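Long-range contacts in DegT/DnrJ/EryC1/StrS aminotransferase (Brucella abortus 2308, PDB 4QGR), which probably transfers amino groups with the help of pyridoxal 5'-phosphate, as a dimeric member of the DegT/DnrJ/EryC1/StrS aminotransferase family: residues 58-63 against 209-214; 70-75 against 241-246; 221-226 against 236-241. All blocks are in the same frame, centred on the assembly; numbering follows the deposited sequence.

Contact 1: residues 58-63 against 209-214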
ATOM      1  N   GLU A  58       5.915  15.240 -17.590  1.00 20.53           N
ATOM      2  CA  GLU A  58       6.469  16.293 -16.719  1.00 21.76           C
ATOM      3  C   GLU A  58       6.482  15.891 -15.261  1.00 19.72           C
ATOM      4  O   GLU A  58       7.355  16.338 -14.502  1.00 21.05           O
ATOM      5  CB  GLU A  58       5.653  17.569 -16.845  1.00 25.62           C
ATOM      6  CG  GLU A  58       5.686  18.176 -18.234  1.00 29.81           C
ATOM      7  CD  GLU A  58       4.910  19.486 -18.320  1.00 35.38           C
ATOM      8  OE1 GLU A  58       4.989  20.313 -17.378  1.00 35.14           O
ATOM      9  OE2 GLU A  58       4.213  19.668 -19.340  1.00 39.76           O
ATOM     10  N   HIS A  59       5.508  15.099 -14.853  1.00 17.22           N
ATOM     11  CA  HIS A  59       5.358  14.722 -13.437  1.00 16.77           C
ATOM     12  C   HIS A  59       5.283  13.234 -13.273  1.00 15.45           C
ATOM     13  O   HIS A  59       4.410  12.599 -13.866  1.00 15.95           O
ATOM     14  CB  HIS A  59       4.101  15.361 -12.805  1.00 17.26           C
ATOM     15  CG  HIS A  59       4.053  16.856 -12.966  1.00 18.00           C
ATOM     16  ND1 HIS A  59       4.745  17.715 -12.140  1.00 19.45           N
ATOM     17  CD2 HIS A  59       3.439  17.631 -13.888  1.00 18.74           C
ATOM     18  CE1 HIS A  59       4.577  18.964 -12.558  1.00 20.47           C
ATOM     19  NE2 HIS A  59       3.772  18.940 -13.609  1.00 20.45           N
ATOM     20  N   VAL A  60       6.135  12.687 -12.400  1.00 14.38           N
ATOM     21  CA  VAL A  60       6.065  11.269 -12.006  1.00 13.68           C
ATOM     22  C   VAL A  60       5.861  11.249 -10.513  1.00 13.65           C
ATOM     23  O   VAL A  60       6.633  11.891  -9.752  1.00 14.14           O
ATOM     24  CB  VAL A  60       7.340  10.495 -12.329  1.00 13.56           C
ATOM     25  CG1 VAL A  60       7.252   9.054 -11.760  1.00 12.97           C
ATOM     26  CG2 VAL A  60       7.608  10.524 -13.845  1.00 13.95           C
ATOM     27  N   ILE A  61       4.799  10.567 -10.096  1.00 13.25           N
ATOM     28  CA  ILE A  61       4.430  10.504  -8.680  1.00 12.99           C
ATOM     29  C   ILE A  61       4.549   9.035  -8.255  1.00 12.49           C
ATOM     30  O   ILE A  61       3.632   8.221  -8.470  1.00 11.53           O
ATOM     31  CB  ILE A  61       3.009  11.019  -8.449  1.00 13.05           C
ATOM     32  CG1 ILE A  61       2.814  12.436  -9.004  1.00 14.19           C
ATOM     33  CG2 ILE A  61       2.690  10.980  -6.955  1.00 13.24           C
ATOM     34  CD1 ILE A  61       2.239  12.438 -10.403  1.00 14.19           C
ATOM     35  N   ALA A  62       5.667   8.708  -7.624  1.00 12.52           N
ATOM     36  CA  ALA A  62       5.895   7.317  -7.180  1.00 12.30           C
ATOM     37  C   ALA A  62       4.922   6.979  -6.058  1.00 12.31           C
ATOM     38  O   ALA A  62       4.534   7.856  -5.307  1.00 12.18           O
ATOM     39  CB  ALA A  62       7.352   7.120  -6.749  1.00 12.86           C
ATOM     40  N   CYS A  63       4.496   5.711  -5.969  1.00 11.48           N
ATOM     41  CA  CYS A  63       3.584   5.283  -4.899  1.00 11.67           C
ATOM     42  C   CYS A  63       3.819   3.814  -4.574  1.00 11.55           C
ATOM     43  O   CYS A  63       4.807   3.213  -5.049  1.00 11.01           O
ATOM     44  CB  CYS A  63       2.130   5.555  -5.315  1.00 11.42           C
ATOM     45  SG  CYS A  63       1.600   4.842  -6.897  1.00 12.01           S
ATOM     46  N   ALA A 209       3.685   3.772  -9.746  1.00  9.99           N
ATOM     47  CA  ALA A 209       3.783   5.209  -9.964  1.00 10.25           C
ATOM     48  C   ALA A 209       2.618   5.706 -10.796  1.00 10.60           C
ATOM     49  O   ALA A 209       1.930   4.921 -11.509  1.00 10.02           O
ATOM     50  CB  ALA A 209       5.077   5.544 -10.676  1.00 10.53           C
ATOM     51  N   MET A 210       2.491   7.019 -10.798  1.00 11.33           N
ATOM     52  CA  MET A 210       1.484   7.736 -11.614  1.00 11.49           C
ATOM     53  C   MET A 210       2.208   8.788 -12.406  1.00 12.26           C
ATOM     54  O   MET A 210       3.247   9.286 -11.974  1.00 12.66           O
ATOM     55  CB  MET A 210       0.400   8.371 -10.750  1.00 11.88           C
ATOM     56  CG  MET A 210      -0.299   7.339  -9.863  1.00 12.23           C
ATOM     57  SD  MET A 210      -1.372   8.037  -8.601  1.00 12.98           S
ATOM     58  CE  MET A 210      -0.119   8.739  -7.538  1.00 13.57           C
ATOM     59  N   PHE A 211       1.629   9.124 -13.555  1.00 12.13           N
ATOM     60  CA  PHE A 211       2.241   9.992 -14.545  1.00 12.96           C
ATOM     61  C   PHE A 211       1.236  11.034 -15.032  1.00 12.96           C
ATOM     62  O   PHE A 211       0.073  10.714 -15.303  1.00 13.18           O
ATOM     63  CB  PHE A 211       2.714   9.166 -15.738  1.00 12.95           C
ATOM     64  CG  PHE A 211       3.481   7.928 -15.361  1.00 12.99           C
ATOM     65  CD1 PHE A 211       4.751   8.037 -14.806  1.00 13.39           C
ATOM     66  CD2 PHE A 211       2.958   6.674 -15.562  1.00 13.19           C
ATOM     67  CE1 PHE A 211       5.494   6.924 -14.470  1.00 13.74           C
ATOM     68  CE2 PHE A 211       3.682   5.548 -15.182  1.00 12.71           C
ATOM     69  CZ  PHE A 211       4.953   5.663 -14.660  1.00 13.39           C
ATOM     70  N   THR A 212       1.657  12.296 -15.152  1.00 13.50           N
ATOM     71  CA  THR A 212       0.778  13.278 -15.747  1.00 13.76           C
ATOM     72  C   THR A 212       1.567  14.520 -16.137  1.00 14.98           C
ATOM     73  O   THR A 212       2.622  14.808 -15.577  1.00 14.03           O
ATOM     74  CB  THR A 212      -0.376  13.676 -14.811  1.00 14.01           C
ATOM     75  OG1 THR A 212      -1.323  14.481 -15.529  1.00 14.60           O
ATOM     76  CG2 THR A 212       0.108  14.393 -13.556  1.00 13.89           C
ATOM     77  N   ASN A 213       1.040  15.215 -17.146  1.00 16.42           N
ATOM     78  CA  ASN A 213       1.527  16.555 -17.474  1.00 18.98           C
ATOM     79  C   ASN A 213       0.808  17.700 -16.799  1.00 19.48           C
ATOM     80  O   ASN A 213       1.194  18.858 -16.963  1.00 20.98           O
ATOM     81  CB  ASN A 213       1.477  16.762 -18.977  1.00 21.16           C
ATOM     82  CG  ASN A 213       2.496  15.929 -19.701  1.00 22.97           C
ATOM     83  OD1 ASN A 213       3.583  15.702 -19.213  1.00 22.42           O
ATOM     84  ND2 ASN A 213       2.140  15.474 -20.899  1.00 25.37           N
ATOM     85  N   ASP A 214      -0.221  17.385 -16.038  1.00 19.61           N
ATOM     86  CA  ASP A 214      -1.023  18.394 -15.330  1.00 20.06           C
ATOM     87  C   ASP A 214      -0.438  18.644 -13.933  1.00 19.55           C
ATOM     88  O   ASP A 214      -0.552  17.797 -13.031  1.00 18.47           O
ATOM     89  CB  ASP A 214      -2.450  17.890 -15.274  1.00 20.42           C
ATOM     90  CG  ASP A 214      -3.412  18.808 -14.494  1.00 23.11           C
ATOM     91  OD1 ASP A 214      -3.013  19.647 -13.686  1.00 23.66           O
ATOM     92  OD2 ASP A 214      -4.620  18.622 -14.688  1.00 28.31           O
TER
HETATM   93  O   HOH W   1       3.146  20.847 -15.593  1.00 30.24           O
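His59 and Ile61 pair with Thr212 and Met210 as the hydrogen-bonded pairs of two antiparallel strands. Four backbone bonds join them; the straightest runs from Ile61 N to Met210 O (2.8 Å, 178° at the hydrogen). Val60–Phe211 and Ala62–Ala209 are the non-hydrogen-bonded pairs. One polar side chain prolongs the pairing past the strand end: Asn213 OD1 accepts from Glu58 N at 2.9 Å, nearly along its C=O axis. A water there donates to Glu58 OE1 and Asn213 O and lies in the His59 ring plane, 2.8 Å from His59 NE2. Apolar contacts divide between the two faces. On one, the Met210 chain bends at chi3 (-70°), which brings CE to 3.6 Å from Ile61 CG2. On the other, Val60 and Phe211 lie side by side pointing the same way, with Val60 CG2 at the ring edge, 3.9 Å from Phe211 CD1. Strand 59-63 is outermost in the chain's large mixed sheet, and strand 208-212 separates it from 190-194. Helix 42-55 packs on the Val60 and Phe211 face; helices 68-76 and 215-224 pack on the face of Ile61 and Met210.

Contact 2: residues 70-75 against 241-246. With PLP (pyridoxal-5'-phosphate), chain G; ACT (acetate ion), chain D.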
ATOM      1  N   LEU A  70      -4.030   3.413  -9.614  1.00 10.91           N
ATOM      2  CA  LEU A  70      -5.321   3.583 -10.307  1.00 11.35           C
ATOM      3  C   LEU A  70      -6.385   4.198  -9.399  1.00 11.74           C
ATOM      4  O   LEU A  70      -7.222   4.979  -9.870  1.00 12.03           O
ATOM      5  CB  LEU A  70      -5.817   2.218 -10.798  1.00 11.51           C
ATOM      6  CG  LEU A  70      -4.926   1.494 -11.823  1.00 11.59           C
ATOM      7  CD1 LEU A  70      -5.304   0.039 -11.955  1.00 12.62           C
ATOM      8  CD2 LEU A  70      -5.108   2.177 -13.173  1.00 11.87           C
ATOM      9  N   GLN A  71      -6.359   3.841  -8.112  1.00 11.51           N
ATOM     10  CA  GLN A  71      -7.312   4.361  -7.152  1.00 12.36           C
ATOM     11  C   GLN A  71      -7.138   5.868  -6.948  1.00 12.27           C
ATOM     12  O   GLN A  71      -8.115   6.612  -6.904  1.00 12.12           O
ATOM     13  CB  GLN A  71      -7.144   3.660  -5.808  1.00 13.64           C
ATOM     14  CG  GLN A  71      -8.059   4.144  -4.677  1.00 15.61           C
ATOM     15  CD  GLN A  71      -7.794   3.364  -3.383  1.00 17.38           C
ATOM     16  OE1 GLN A  71      -7.061   2.369  -3.395  1.00 20.71           O
ATOM     17  NE2 GLN A  71      -8.268   3.872  -2.261  1.00 18.79           N
ATOM     18  N   MET A  72      -5.912   6.318  -6.745  1.00 11.73           N
ATOM     19  CA  MET A  72      -5.742   7.715  -6.363  1.00 12.35           C
ATOM     20  C   MET A  72      -6.287   8.739  -7.363  1.00 12.41           C
ATOM     21  O   MET A  72      -6.911   9.742  -6.958  1.00 13.95           O
ATOM     22  CB  MET A  72      -4.299   7.996  -5.956  1.00 12.58           C
ATOM     23  CG  MET A  72      -3.937   7.290  -4.649  1.00 12.89           C
ATOM     24  SD  MET A  72      -2.309   7.815  -4.058  1.00 13.27           S
ATOM     25  CE  MET A  72      -1.171   6.737  -4.924  1.00 13.05           C
ATOM     26  N   PRO A  73      -6.075   8.520  -8.674  1.00 12.41           N
ATOM     27  CA  PRO A  73      -6.654   9.470  -9.612  1.00 13.30           C
ATOM     28  C   PRO A  73      -8.195   9.520  -9.547  1.00 13.68           C
ATOM     29  O   PRO A  73      -8.764  10.600  -9.765  1.00 13.87           O
ATOM     30  CB  PRO A  73      -6.186   8.958 -10.958  1.00 13.16           C
ATOM     31  CG  PRO A  73      -4.877   8.303 -10.662  1.00 13.14           C
ATOM     32  CD  PRO A  73      -5.051   7.683  -9.307  1.00 12.56           C
ATOM     33  N   LEU A  74      -8.846   8.374  -9.287  1.00 13.07           N
ATOM     34  CA  LEU A  74     -10.306   8.389  -9.122  1.00 13.73           C
ATOM     35  C   LEU A  74     -10.689   9.232  -7.915  1.00 14.60           C
ATOM     36  O   LEU A  74     -11.677   9.997  -7.959  1.00 15.57           O
ATOM     37  CB  LEU A  74     -10.847   6.958  -8.945  1.00 13.53           C
ATOM     38  CG  LEU A  74     -10.671   6.031 -10.146  1.00 13.45           C
ATOM     39  CD1 LEU A  74     -11.090   4.600  -9.799  1.00 13.70           C
ATOM     40  CD2 LEU A  74     -11.505   6.482 -11.312  1.00 13.68           C
ATOM     41  N   MET A  75      -9.909   9.123  -6.831  1.00 14.57           N
ATOM     42  CA  MET A  75     -10.172   9.907  -5.642  1.00 15.47           C
ATOM     43  C   MET A  75     -10.019  11.407  -5.885  1.00 16.36           C
ATOM     44  O   MET A  75     -10.859  12.220  -5.434  1.00 16.09           O
ATOM     45  CB  MET A  75      -9.296   9.485  -4.463  1.00 15.22           C
ATOM     46  CG  MET A  75      -9.516   8.063  -3.990  1.00 15.27           C
ATOM     47  SD  MET A  75      -8.314   7.542  -2.788  1.00 15.60           S
ATOM     48  CE  MET A  75      -8.659   8.586  -1.392  1.00 16.17           C
ATOM     49  N   ILE A 241      -4.648   8.259   1.522  1.00 15.69           N
ATOM     50  CA  ILE A 241      -4.154   6.945   1.894  1.00 15.09           C
ATOM     51  C   ILE A 241      -2.662   7.041   2.251  1.00 14.93           C
ATOM     52  O   ILE A 241      -2.090   8.150   2.276  1.00 14.55           O
ATOM     53  CB  ILE A 241      -4.409   5.931   0.773  1.00 14.69           C
ATOM     54  CG1 ILE A 241      -3.718   6.360  -0.534  1.00 14.46           C
ATOM     55  CG2 ILE A 241      -5.903   5.724   0.520  1.00 14.90           C
ATOM     56  CD1 ILE A 241      -3.761   5.263  -1.581  1.00 13.92           C
ATOM     57  N   ASN A 242      -2.042   5.897   2.536  1.00 13.91           N
ATOM     58  CA  ASN A 242      -0.596   5.858   2.662  1.00 14.17           C
ATOM     59  C   ASN A 242      -0.071   5.081   1.484  1.00 13.33           C
ATOM     60  O   ASN A 242      -0.161   3.862   1.493  1.00 12.12           O
ATOM     61  CB  ASN A 242      -0.170   5.138   3.944  1.00 14.76           C
ATOM     62  CG  ASN A 242       1.347   5.024   4.082  1.00 15.02           C
ATOM     63  OD1 ASN A 242       2.110   5.455   3.228  1.00 15.25           O
ATOM     64  ND2 ASN A 242       1.781   4.419   5.166  1.00 16.04           N
ATOM     65  N   SER A 243       0.526   5.762   0.511  1.00 12.70           N
ATOM     66  CA  SER A 243       1.000   5.056  -0.685  1.00 11.68           C
ATOM     67  C   SER A 243       2.298   5.618  -1.227  1.00 12.13           C
ATOM     68  O   SER A 243       2.291   6.437  -2.145  1.00 11.61           O
ATOM     69  CB  SER A 243      -0.071   5.056  -1.762  1.00 11.40           C
ATOM     70  OG  SER A 243       0.307   4.258  -2.847  1.00 11.20           O
ATOM     71  N   ARG A 244       3.410   5.156  -0.652  1.00 12.24           N
ATOM     72  CA  ARG A 244       4.757   5.633  -0.980  1.00 12.73           C
ATOM     73  C   ARG A 244       5.578   4.506  -1.579  1.00 12.19           C
ATOM     74  O   ARG A 244       5.455   3.335  -1.188  1.00 11.22           O
ATOM     75  CB  ARG A 244       5.445   6.179   0.273  1.00 14.02           C
ATOM     76  CG  ARG A 244       4.750   7.404   0.856  1.00 15.00           C
ATOM     77  CD  ARG A 244       5.393   7.902   2.150  1.00 16.48           C
ATOM     78  NE  ARG A 244       5.148   7.008   3.269  1.00 17.76           N
ATOM     79  CZ  ARG A 244       4.859   7.386   4.509  1.00 19.21           C
ATOM     80  NH1 ARG A 244       4.753   8.675   4.830  1.00 20.65           N
ATOM     81  NH2 ARG A 244       4.731   6.473   5.439  1.00 19.39           N
ATOM     82  N   LEU A 245       6.435   4.869  -2.536  1.00 11.90           N
ATOM     83  CA  LEU A 245       7.512   3.962  -2.975  1.00 11.85           C
ATOM     84  C   LEU A 245       8.676   4.037  -2.000  1.00 12.04           C
ATOM     85  O   LEU A 245       9.214   5.146  -1.754  1.00 12.53           O
ATOM     86  CB  LEU A 245       7.991   4.367  -4.348  1.00 11.84           C
ATOM     87  CG  LEU A 245       9.089   3.534  -5.030  1.00 11.69           C
ATOM     88  CD1 LEU A 245       8.535   2.208  -5.390  1.00 11.44           C
ATOM     89  CD2 LEU A 245       9.608   4.242  -6.287  1.00 12.00           C
ATOM     90  N   ASP A 246       9.075   2.885  -1.451  1.00 11.67           N
ATOM     91  CA  ASP A 246      10.150   2.867  -0.451  1.00 12.07           C
ATOM     92  C   ASP A 246      11.461   3.342  -1.120  1.00 12.41           C
ATOM     93  O   ASP A 246      11.725   3.019  -2.288  1.00 12.51           O
ATOM     94  CB  ASP A 246      10.437   1.464   0.082  1.00 11.52           C
ATOM     95  CG  ASP A 246       9.322   0.844   0.873  1.00 11.80           C
ATOM     96  OD1 ASP A 246       8.409   1.549   1.442  1.00 11.33           O
ATOM     97  OD2 ASP A 246       9.380  -0.439   0.952  1.00 12.03           O
TER
HETATM   98  N1  PLP G 402      -2.255   4.848  13.775  1.00 20.98           N
HETATM   99  C2  PLP G 402      -1.387   5.579  14.517  1.00 21.96           C
HETATM  100  C2A PLP G 402      -1.692   5.880  15.968  1.00 25.42           C
HETATM  101  C3  PLP G 402      -0.109   6.039  13.923  1.00 21.89           C
HETATM  102  O3  PLP G 402       0.791   6.733  14.645  1.00 23.78           O
HETATM  103  C4  PLP G 402       0.152   5.748  12.494  1.00 23.39           C
HETATM  104  C4A PLP G 402       1.398   6.110  11.810  1.00 26.54           C
HETATM  105  O4A PLP G 402       2.345   6.437  12.468  1.00 37.29           O
HETATM  106  C5  PLP G 402      -0.851   4.950  11.787  1.00 20.70           C
HETATM  107  C6  PLP G 402      -2.019   4.562  12.474  1.00 20.24           C
HETATM  108  C5A PLP G 402      -0.616   4.644  10.308  1.00 20.19           C
HETATM  109  O4P PLP G 402       0.493   3.752  10.139  1.00 18.65           O
HETATM  110  P   PLP G 402       1.362   3.830   8.804  1.00 17.73           P
HETATM  111  O1P PLP G 402       2.138   2.526   8.813  1.00 16.47           O
HETATM  112  O2P PLP G 402       0.463   4.033   7.583  1.00 17.19           O
HETATM  113  O3P PLP G 402       2.254   5.059   9.060  1.00 17.95           O
HETATM  114  C   ACT D 402       3.595   8.071   8.419  1.00 37.87           C
HETATM  115  O   ACT D 402       3.911   9.045   7.679  1.00 38.92           O
HETATM  116  OXT ACT D 402       3.129   7.019   7.960  1.00 28.90           O
HETATM  117  CH3 ACT D 402       3.788   8.161   9.909  1.00 35.88           C
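Met72 reaches from helix 68-76 to Ile241 and Ser243, and its chain carries most of this contact. Its CB points toward the loop, and chi1 of -68° sets CG anti to the carbonyl carbon. CG then lies 3.7 Å from Ile241 CD1. The next atom, SD, stays over the same branch, 3.8 Å from Ile241 CD1, with Ile241 CG1 a little farther off. At chi3 (-86°) the chain turns, and CE ends beside Ser243, 3.6 Å from Ser243 OG. That hydroxyl is engaged elsewhere, by Asp68 and by the backbone N of Ala64, and the methyl group meets it by packing alone. Ile241 offers its second branch to Gln71 and Met75 of the same helix: CG2 is 4.1 Å from Gln71 NE2 and 4.4 Å from Met75 CE. No hydrogen bond crosses between the two segments.

Asn242 and Arg244 point away from the helix. Asn242 ND2 donates to O2P of pyridoxal phosphate at 2.8 Å. Arg244 grips an acetate ion, probably from the crystallisation liquor, with two N-H groups: NH1 to O and NH2 to OXT, each 3.0 Å, the carboxylate carbon in the guanidinium plane. NH2 also forms a salt bridge with Asp206 of the second subunit. That subunit supplies Lys199, Ser194, Gly66, Thr67 and Gln173 to the same cofactor. Placing Asn242 beside the phosphate bound by the partner is typical of the shared, dimer-interface active sites of fold-type I pyridoxal phosphate enzymes.

Contact 3: residues 221-226 against 236-241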
ATOM      1  N   LEU A 221      -2.312  14.497  -6.347  1.00 15.75           N
ATOM      2  CA  LEU A 221      -1.908  13.078  -6.163  1.00 14.71           C
ATOM      3  C   LEU A 221      -0.871  12.954  -5.030  1.00 15.24           C
ATOM      4  O   LEU A 221      -0.894  12.018  -4.227  1.00 14.14           O
ATOM      5  CB  LEU A 221      -1.378  12.453  -7.457  1.00 14.52           C
ATOM      6  CG  LEU A 221      -2.461  12.274  -8.502  1.00 14.53           C
ATOM      7  CD1 LEU A 221      -1.828  11.893  -9.824  1.00 14.49           C
ATOM      8  CD2 LEU A 221      -3.490  11.222  -8.096  1.00 14.69           C
ATOM      9  N   ARG A 222       0.015  13.940  -4.940  1.00 15.69           N
ATOM     10  CA  ARG A 222       1.035  13.920  -3.918  1.00 15.84           C
ATOM     11  C   ARG A 222       0.426  14.147  -2.540  1.00 15.83           C
ATOM     12  O   ARG A 222       0.971  13.677  -1.535  1.00 16.14           O
ATOM     13  CB  ARG A 222       2.165  14.919  -4.186  1.00 16.52           C
ATOM     14  CG  ARG A 222       3.004  14.573  -5.424  1.00 16.51           C
ATOM     15  CD  ARG A 222       4.280  15.419  -5.522  1.00 17.00           C
ATOM     16  NE  ARG A 222       4.911  15.367  -6.849  1.00 17.33           N
ATOM     17  CZ  ARG A 222       5.677  14.357  -7.280  1.00 17.27           C
ATOM     18  NH1 ARG A 222       5.890  13.280  -6.515  1.00 16.38           N
ATOM     19  NH2 ARG A 222       6.191  14.407  -8.489  1.00 17.79           N
ATOM     20  N   SER A 223      -0.695  14.864  -2.498  1.00 15.94           N
ATOM     21  CA  SER A 223      -1.428  15.027  -1.264  1.00 16.31           C
ATOM     22  C   SER A 223      -2.126  13.718  -0.884  1.00 16.01           C
ATOM     23  O   SER A 223      -1.994  13.251   0.231  1.00 16.11           O
ATOM     24  CB  SER A 223      -2.451  16.163  -1.418  1.00 16.87           C
ATOM     25  OG  SER A 223      -3.397  16.199  -0.362  1.00 16.91           O
ATOM     26  N   VAL A 224      -2.827  13.116  -1.827  1.00 15.94           N
ATOM     27  CA  VAL A 224      -3.615  11.929  -1.561  1.00 16.35           C
ATOM     28  C   VAL A 224      -2.757  10.776  -1.047  1.00 15.46           C
ATOM     29  O   VAL A 224      -3.191  10.013  -0.165  1.00 16.60           O
ATOM     30  CB  VAL A 224      -4.423  11.505  -2.829  1.00 17.07           C
ATOM     31  CG1 VAL A 224      -5.054  10.123  -2.683  1.00 17.52           C
ATOM     32  CG2 VAL A 224      -5.518  12.527  -3.104  1.00 19.07           C
ATOM     33  N   LEU A 225      -1.547  10.620  -1.583  1.00 14.91           N
ATOM     34  CA  LEU A 225      -0.714   9.485  -1.185  1.00 14.30           C
ATOM     35  C   LEU A 225      -0.119   9.647   0.188  1.00 14.98           C
ATOM     36  O   LEU A 225       0.410   8.668   0.748  1.00 14.53           O
ATOM     37  CB  LEU A 225       0.370   9.198  -2.227  1.00 13.86           C
ATOM     38  CG  LEU A 225       1.507  10.223  -2.330  1.00 14.06           C
ATOM     39  CD1 LEU A 225       2.595  10.008  -1.307  1.00 14.05           C
ATOM     40  CD2 LEU A 225       2.108  10.173  -3.713  1.00 14.28           C
ATOM     41  N   PHE A 226      -0.222  10.846   0.764  1.00 16.55           N
ATOM     42  CA  PHE A 226       0.227  11.092   2.129  1.00 18.77           C
ATOM     43  C   PHE A 226      -0.902  11.657   2.970  1.00 18.77           C
ATOM     44  O   PHE A 226      -0.840  12.808   3.458  1.00 17.49           O
ATOM     45  CB  PHE A 226       1.483  11.965   2.162  1.00 21.72           C
ATOM     46  CG  PHE A 226       2.039  12.193   3.568  1.00 25.65           C
ATOM     47  CD1 PHE A 226       1.990  11.200   4.524  1.00 27.21           C
ATOM     48  CD2 PHE A 226       2.573  13.433   3.928  1.00 29.82           C
ATOM     49  CE1 PHE A 226       2.495  11.411   5.806  1.00 29.49           C
ATOM     50  CE2 PHE A 226       3.086  13.652   5.210  1.00 30.75           C
ATOM     51  CZ  PHE A 226       3.037  12.637   6.145  1.00 31.43           C
ATOM     52  N   ASN A 236      -4.597  18.179   7.111  1.00 31.04           N
ATOM     53  CA  ASN A 236      -5.108  17.427   5.974  1.00 28.51           C
ATOM     54  C   ASN A 236      -6.398  18.023   5.408  1.00 27.81           C
ATOM     55  O   ASN A 236      -7.374  18.260   6.138  1.00 28.68           O
ATOM     56  CB  ASN A 236      -5.304  15.974   6.377  1.00 26.78           C
ATOM     57  CG  ASN A 236      -3.992  15.300   6.745  1.00 26.37           C
ATOM     58  OD1 ASN A 236      -2.912  15.729   6.315  1.00 24.89           O
ATOM     59  ND2 ASN A 236      -4.076  14.244   7.534  1.00 24.94           N
ATOM     60  N   VAL A 237      -6.401  18.248   4.101  1.00 26.82           N
ATOM     61  CA  VAL A 237      -7.510  18.917   3.407  1.00 26.77           C
ATOM     62  C   VAL A 237      -8.444  17.961   2.687  1.00 25.68           C
ATOM     63  O   VAL A 237      -9.515  18.354   2.225  1.00 24.80           O
ATOM     64  CB  VAL A 237      -7.024  19.956   2.365  1.00 28.60           C
ATOM     65  CG1 VAL A 237      -6.352  21.120   3.065  1.00 30.11           C
ATOM     66  CG2 VAL A 237      -6.069  19.351   1.339  1.00 28.31           C
ATOM     67  N   ARG A 238      -8.026  16.712   2.541  1.00 23.22           N
ATOM     68  CA  ARG A 238      -8.860  15.710   1.894  1.00 22.15           C
ATOM     69  C   ARG A 238      -8.581  14.341   2.502  1.00 20.31           C
ATOM     70  O   ARG A 238      -7.586  14.153   3.204  1.00 19.88           O
ATOM     71  CB  ARG A 238      -8.611  15.704   0.376  1.00 22.89           C
ATOM     72  CG  ARG A 238      -7.145  15.467  -0.022  1.00 23.35           C
ATOM     73  CD  ARG A 238      -6.920  15.467  -1.537  1.00 24.05           C
ATOM     74  NE  ARG A 238      -7.226  16.754  -2.162  1.00 25.62           N
ATOM     75  CZ  ARG A 238      -6.447  17.829  -2.206  1.00 26.93           C
ATOM     76  NH1 ARG A 238      -5.238  17.847  -1.677  1.00 28.19           N
ATOM     77  NH2 ARG A 238      -6.907  18.938  -2.783  1.00 28.62           N
ATOM     78  N   ILE A 239      -9.478  13.403   2.228  1.00 19.26           N
ATOM     79  CA  ILE A 239      -9.268  12.016   2.577  1.00 18.99           C
ATOM     80  C   ILE A 239      -8.185  11.492   1.656  1.00 17.82           C
ATOM     81  O   ILE A 239      -8.246  11.673   0.411  1.00 17.80           O
ATOM     82  CB  ILE A 239     -10.543  11.171   2.375  1.00 19.39           C
ATOM     83  CG1 ILE A 239     -11.713  11.696   3.250  1.00 20.03           C
ATOM     84  CG2 ILE A 239     -10.230   9.707   2.614  1.00 20.00           C
ATOM     85  CD1 ILE A 239     -11.397  11.914   4.712  1.00 20.60           C
ATOM     86  N   GLY A 240      -7.211  10.810   2.249  1.00 17.78           N
ATOM     87  CA  GLY A 240      -6.162  10.141   1.450  1.00 16.82           C
ATOM     88  C   GLY A 240      -5.849   8.725   1.909  1.00 17.00           C
ATOM     89  O   GLY A 240      -6.667   8.084   2.592  1.00 17.11           O
ATOM     90  N   ILE A 241      -4.648   8.259   1.522  1.00 15.69           N
ATOM     91  CA  ILE A 241      -4.154   6.945   1.894  1.00 15.09           C
ATOM     92  C   ILE A 241      -2.662   7.041   2.251  1.00 14.93           C
ATOM     93  O   ILE A 241      -2.090   8.150   2.276  1.00 14.55           O
ATOM     94  CB  ILE A 241      -4.409   5.931   0.773  1.00 14.69           C
ATOM     95  CG1 ILE A 241      -3.718   6.360  -0.534  1.00 14.46           C
ATOM     96  CG2 ILE A 241      -5.903   5.724   0.520  1.00 14.90           C
ATOM     97  CD1 ILE A 241      -3.761   5.263  -1.581  1.00 13.92           C
TER
HETATM   98  O   HOH W   2      -0.544  14.103   5.760  1.00 27.55           O
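Val224 and Gly240 meet where the contact is tightest, with their CA atoms 4.3 Å apart. Val224 O receives Ile241 N at 2.8 Å in a nearly straight bond (173° at the hydrogen). Gly240 has no side chain, and its CA comes to 3.4 Å from Val224 O, so the loop backbone lies directly against that of Val224. Nearby, Leu225 O and Ile241 O stand 3.0 Å apart, two acceptors with no bond between them. Leu225 O is instead hydrogen-bonded to Ser243 N, beyond residues 236-241.

Away from this backbone seam the long side chain of Arg238 makes the next contacts. It crosses Val224 at about a right angle, its CD 3.6 Å from Val224 CG2. Chi3 (63°) turns NE out of the extended line; beyond it, the guanidinium meets Ser223 at its edge: NH1 donates to OG at 2.8 Å, with OG in the guanidinium plane. Ser223 OG is also bonded to Lys229 O. Farther along, where Phe226 and Asn236 are partly exposed, a water takes the place of direct contact. It donates to Phe226 O and Asn236 OD1 and sits over the centre of one face of the Phe226 ring.

Residues 236-241 thus lie between helix 215-224 and the second subunit, whose Gln330, Tyr333 and Glu97 bond to Asn236 and Gly240. Elsewhere the helix packs on helix 68-76 through Leu221 and Val224, and on strand 59-63 through Leu221 and Arg222.

How the contacts relate
Contact 2 is the most buried; contact 1 has a buried strand core but an exposed end at Glu58, Asn213 and Asp214, and contact 3 is partly exposed around Phe226, Val237 and Arg238. Contact 1 belongs to the sheet and relies on regular backbone pairing. Contacts 2 and 3 lie where the second subunit reaches in, the former packing methionine on isoleucine, the latter using a backbone bond, an arginine and a water; they share Ile241. Met72 joins contact 2 to both others: its CE lies 3.5 Å from Met210 CE of contact 1, and its SD 3.5 Å from Leu225 CB of contact 3. Arg222 links contact 3 to contact 1, NH2 probably donating to Val60 O.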